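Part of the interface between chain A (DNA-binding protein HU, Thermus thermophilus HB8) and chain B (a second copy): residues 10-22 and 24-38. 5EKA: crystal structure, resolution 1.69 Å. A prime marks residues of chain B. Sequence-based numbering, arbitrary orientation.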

# COMPACT_ATOMS: atom_id res chain seq x y z
N ASP A 10 1.50 -14.21 -3.21
CA ASP A 10 0.60 -14.29 -4.37
C ASP A 10 0.83 -13.13 -5.33
O ASP A 10 0.82 -13.33 -6.52
CB ASP A 10 -0.86 -14.25 -3.98
CG ASP A 10 -1.31 -15.49 -3.21
OD1 ASP A 10 -0.77 -16.59 -3.49
OD2 ASP A 10 -2.21 -15.35 -2.33
N LEU A 11 1.00 -11.94 -4.78
CA LEU A 11 1.23 -10.75 -5.61
C LEU A 11 2.52 -10.81 -6.40
O LEU A 11 2.54 -10.41 -7.55
CB LEU A 11 1.15 -9.49 -4.76
CG LEU A 11 -0.26 -9.12 -4.31
CD1 LEU A 11 -0.20 -8.05 -3.24
CD2 LEU A 11 -1.17 -8.66 -5.45
N VAL A 12 3.58 -11.33 -5.79
CA VAL A 12 4.86 -11.54 -6.52
C VAL A 12 4.59 -12.42 -7.73
O VAL A 12 5.03 -12.14 -8.83
CB VAL A 12 5.95 -12.15 -5.59
CG1 VAL A 12 7.12 -12.73 -6.38
CG2 VAL A 12 6.42 -11.13 -4.56
N ASP A 13 3.89 -13.52 -7.53
CA ASP A 13 3.58 -14.42 -8.63
C ASP A 13 2.73 -13.76 -9.71
O ASP A 13 3.00 -13.95 -10.90
CB ASP A 13 2.89 -15.66 -8.09
CG ASP A 13 3.86 -16.57 -7.33
OD1 ASP A 13 5.07 -16.51 -7.59
OD2 ASP A 13 3.40 -17.39 -6.49
N GLN A 14 1.71 -13.01 -9.32
CA GLN A 14 0.83 -12.34 -10.26
C GLN A 14 1.59 -11.28 -11.04
O GLN A 14 1.43 -11.17 -12.22
CB GLN A 14 -0.32 -11.68 -9.52
CG GLN A 14 -1.32 -12.67 -8.97
CD GLN A 14 -2.42 -12.03 -8.16
OE1 GLN A 14 -2.58 -10.85 -8.16
NE2 GLN A 14 -3.16 -12.85 -7.40
N VAL A 15 2.45 -10.54 -10.36
CA VAL A 15 3.24 -9.50 -11.01
C VAL A 15 4.31 -10.09 -11.94
O VAL A 15 4.51 -9.60 -13.05
CB VAL A 15 3.88 -8.51 -9.99
CG1 VAL A 15 4.79 -7.52 -10.74
CG2 VAL A 15 2.85 -7.72 -9.20
N ALA A 16 5.01 -11.14 -11.50
CA ALA A 16 5.95 -11.83 -12.39
C ALA A 16 5.27 -12.26 -13.68
O ALA A 16 5.77 -12.04 -14.79
CB ALA A 16 6.57 -13.03 -11.68
N GLN A 17 4.11 -12.86 -13.54
CA GLN A 17 3.35 -13.28 -14.68
C GLN A 17 2.93 -12.13 -15.61
O GLN A 17 3.06 -12.28 -16.83
CB GLN A 17 2.13 -14.04 -14.20
CG GLN A 17 1.32 -14.64 -15.30
CD GLN A 17 0.43 -15.74 -14.78
OE1 GLN A 17 -0.61 -15.47 -14.17
NE2 GLN A 17 0.85 -17.00 -14.99
N ALA A 18 2.41 -11.04 -15.05
CA ALA A 18 1.89 -9.93 -15.84
C ALA A 18 3.01 -9.17 -16.58
O ALA A 18 2.81 -8.72 -17.71
CB ALA A 18 1.10 -8.98 -14.95
N THR A 19 4.19 -9.09 -15.96
CA THR A 19 5.31 -8.30 -16.49
C THR A 19 6.31 -9.13 -17.28
O THR A 19 7.16 -8.57 -18.01
CB THR A 19 6.11 -7.62 -15.36
OG1 THR A 19 6.65 -8.61 -14.47
CG2 THR A 19 5.24 -6.66 -14.63
N GLY A 20 6.26 -10.45 -17.10
CA GLY A 20 7.27 -11.34 -17.65
C GLY A 20 8.64 -11.20 -17.03
O GLY A 20 9.63 -11.62 -17.62
N LEU A 21 8.72 -10.58 -15.85
CA LEU A 21 9.98 -10.43 -15.14
C LEU A 21 10.20 -11.61 -14.20
O LEU A 21 9.26 -12.33 -13.89
CB LEU A 21 10.05 -9.08 -14.43
CG LEU A 21 9.96 -7.90 -15.42
CD1 LEU A 21 9.51 -6.61 -14.72
CD2 LEU A 21 11.27 -7.71 -16.19
N LYS A 22 11.45 -11.83 -13.83
CA LYS A 22 11.81 -12.97 -12.98
C LYS A 22 11.21 -12.83 -11.59
O LYS A 22 11.24 -11.76 -10.99
CB LYS A 22 13.32 -13.11 -12.84
CG LYS A 22 14.05 -13.37 -14.14
CD LYS A 22 15.54 -13.49 -13.88
CE LYS A 22 16.36 -12.61 -14.82
NZ LYS A 22 16.17 -11.16 -14.50
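Chain B 24-38: KDVKAMVDALLAKVE

The contact is an apolar helix-on-helix packing between two copies of HU, with no direct hydrogen bond or salt bridge across it and with water-mediated links at one margin. Residues 24-38 of chain B are helical throughout, part of a helix that extends beyond both ends of the stretch, and they lie across helix 10-19 of chain A. The two N-to-C directions make an angle of 122°, closer to antiparallel than to parallel, and the axes approach to 9.2 Å. The register therefore runs in opposite senses: Val15 faces Ala32′ (CA of Val15 to CA of Ala32′, 5.8 Å), Thr19 lies near Ala28′, and Leu21, beyond the end of the chain A helix, lies near Asp25′. Together the stretches bury 591 Å².

The backbones come closest where Val15 lies against Ala32′, whose side chain is a single methyl. CG1 of Val15 lies 3.9 Å from CB of Ala32′, while its CG2 reaches the backbone of the partner helix, 3.6 Å from CA of Leu33′. One turn later, CG2 of Thr19 is 3.8 Å from CB of Ala32′ and also 3.8 Å from O of Ala28′. The methyl of Ala32′ thus touches both Val15 and Thr19. The hydroxyl of Thr19 is engaged within its own chain: OG1 donates to O of Val15 (2.8 Å) and accepts from N of Leu21 (3.2 Å), bridging the helix end and the turn at Gly20, where phi becomes positive.

After this turn, the side chain of Leu21 points toward chain B. Its CD1 meets CE of Met29′ at 3.3 Å, a tight contact made by the extended end of the methionine, and its CD2 lies 3.7 Å from CG of Asp25′. Toward the other end of the contact, Leu11 packs against three residues of the partner helix: CB lies 4.0 Å from CD1 of Leu33′, CD1 lies 3.8 Å from CG2 of Val37′, and CD2 lies 3.8 Å from CB of Lys36′.

Lys36′ lies along the more polar margin, where its aliphatic chain packs against Gln14 and Ala18. Its CB is 3.6 Å from OE1 of Gln14 and its CE is 4.2 Å from CB of Ala18. Water 1 bridges the chains by donating to OE1 of Gln14 (2.7 Å) and to O of Lys36′ (2.8 Å). Water 2 donates to O of Gln14 (2.8 Å) and accepts a weak hydrogen bond from NZ of Lys36′ (3.4 Å).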

# COMPACT_ATOMS: atom_id res chain seq x y z
N LYS B 24 13.27 0.91 -15.73
CA LYS B 24 12.15 0.51 -16.60
C LYS B 24 11.41 -0.72 -16.04
O LYS B 24 10.19 -0.83 -16.17
CB LYS B 24 12.62 0.24 -18.05
CG LYS B 24 13.22 -1.15 -18.29
CD LYS B 24 13.75 -1.35 -19.70
CE LYS B 24 13.89 -2.84 -20.01
NZ LYS B 24 14.88 -3.14 -21.10
N ASP B 25 12.16 -1.63 -15.43
CA ASP B 25 11.61 -2.87 -14.90
C ASP B 25 10.90 -2.60 -13.59
O ASP B 25 9.82 -3.11 -13.36
CB ASP B 25 12.70 -3.95 -14.71
CG ASP B 25 13.20 -4.57 -16.04
OD1 ASP B 25 12.58 -4.37 -17.12
OD2 ASP B 25 14.24 -5.28 -16.02
N VAL B 26 11.50 -1.77 -12.75
CA VAL B 26 10.89 -1.44 -11.45
C VAL B 26 9.59 -0.68 -11.72
O VAL B 26 8.59 -0.91 -11.08
CB VAL B 26 11.85 -0.59 -10.57
CG1 VAL B 26 11.18 -0.15 -9.29
CG2 VAL B 26 13.14 -1.38 -10.27
N LYS B 27 9.60 0.20 -12.72
CA LYS B 27 8.40 0.97 -13.02
C LYS B 27 7.22 0.08 -13.46
O LYS B 27 6.06 0.27 -13.00
CB LYS B 27 8.74 2.03 -14.08
CG LYS B 27 7.53 2.64 -14.76
CD LYS B 27 6.66 3.43 -13.84
CE LYS B 27 5.58 4.18 -14.62
NZ LYS B 27 4.44 4.59 -13.74
N ALA B 28 7.53 -0.93 -14.26
CA ALA B 28 6.56 -1.90 -14.76
C ALA B 28 6.05 -2.74 -13.59
O ALA B 28 4.86 -3.06 -13.52
CB ALA B 28 7.21 -2.79 -15.81
N MET B 29 6.94 -3.10 -12.69
CA MET B 29 6.56 -3.91 -11.52
C MET B 29 5.61 -3.18 -10.58
O MET B 29 4.59 -3.75 -10.16
CB MET B 29 7.81 -4.42 -10.80
CG MET B 29 8.59 -5.45 -11.59
SD MET B 29 10.03 -5.90 -10.60
CE MET B 29 10.86 -6.98 -11.76
N VAL B 30 5.91 -1.91 -10.28
CA VAL B 30 5.10 -1.11 -9.39
C VAL B 30 3.71 -0.91 -10.00
O VAL B 30 2.71 -1.07 -9.31
CB VAL B 30 5.72 0.25 -8.97
CG1 VAL B 30 4.77 1.02 -8.07
CG2 VAL B 30 7.05 0.05 -8.25
N ASP B 31 3.65 -0.60 -11.29
CA ASP B 31 2.33 -0.36 -11.88
C ASP B 31 1.50 -1.66 -11.86
O ASP B 31 0.32 -1.64 -11.54
CB ASP B 31 2.46 0.17 -13.31
CG ASP B 31 2.94 1.61 -13.34
OD1 ASP B 31 2.87 2.29 -12.29
OD2 ASP B 31 3.34 2.06 -14.44
N ALA B 32 2.15 -2.78 -12.17
CA ALA B 32 1.46 -4.08 -12.12
C ALA B 32 1.03 -4.42 -10.70
O ALA B 32 -0.05 -4.95 -10.50
CB ALA B 32 2.32 -5.20 -12.70
N LEU B 33 1.90 -4.16 -9.73
CA LEU B 33 1.58 -4.47 -8.34
C LEU B 33 0.34 -3.73 -7.88
O LEU B 33 -0.59 -4.34 -7.34
CB LEU B 33 2.78 -4.15 -7.44
CG LEU B 33 2.56 -4.32 -5.95
CD1 LEU B 33 2.33 -5.80 -5.58
CD2 LEU B 33 3.66 -3.67 -5.09
N LEU B 34 0.31 -2.42 -8.13
CA LEU B 34 -0.87 -1.65 -7.76
C LEU B 34 -2.11 -2.07 -8.50
O LEU B 34 -3.20 -2.07 -7.92
CB LEU B 34 -0.57 -0.16 -7.88
CG LEU B 34 0.58 0.29 -6.96
CD1 LEU B 34 0.84 1.76 -7.24
CD2 LEU B 34 0.29 0.01 -5.49
N ALA B 35 -1.99 -2.42 -9.77
CA ALA B 35 -3.14 -2.92 -10.54
C ALA B 35 -3.69 -4.21 -9.93
O ALA B 35 -4.90 -4.40 -9.83
CB ALA B 35 -2.77 -3.13 -11.98
N LYS B 36 -2.80 -5.10 -9.47
CA LYS B 36 -3.22 -6.38 -8.93
C LYS B 36 -3.81 -6.22 -7.54
O LYS B 36 -4.78 -6.95 -7.18
CB LYS B 36 -2.03 -7.38 -8.93
CG LYS B 36 -1.57 -7.82 -10.32
CD LYS B 36 -2.63 -8.64 -11.06
CE LYS B 36 -2.24 -8.93 -12.48
NZ LYS B 36 -3.36 -9.66 -13.13
N VAL B 37 -3.33 -5.23 -6.78
CA VAL B 37 -3.95 -4.96 -5.47
C VAL B 37 -5.37 -4.47 -5.75
O VAL B 37 -6.29 -4.96 -5.14
CB VAL B 37 -3.11 -4.01 -4.60
CG1 VAL B 37 -3.87 -3.57 -3.34
CG2 VAL B 37 -1.78 -4.70 -4.27
N GLU B 38 -5.52 -3.50 -6.64
CA GLU B 38 -6.84 -3.05 -7.04
C GLU B 38 -7.81 -4.16 -7.46
O GLU B 38 -8.97 -4.15 -7.05
CB GLU B 38 -6.73 -2.01 -8.18
CG GLU B 38 -7.99 -1.31 -8.57
CD GLU B 38 -7.69 -0.17 -9.53
OE1 GLU B 38 -7.51 -0.43 -10.74
OE2 GLU B 38 -7.62 0.98 -9.05
O HOH W 1 -5.02 -9.65 -8.03
O HOH W 2 -0.91 -12.06 -13.47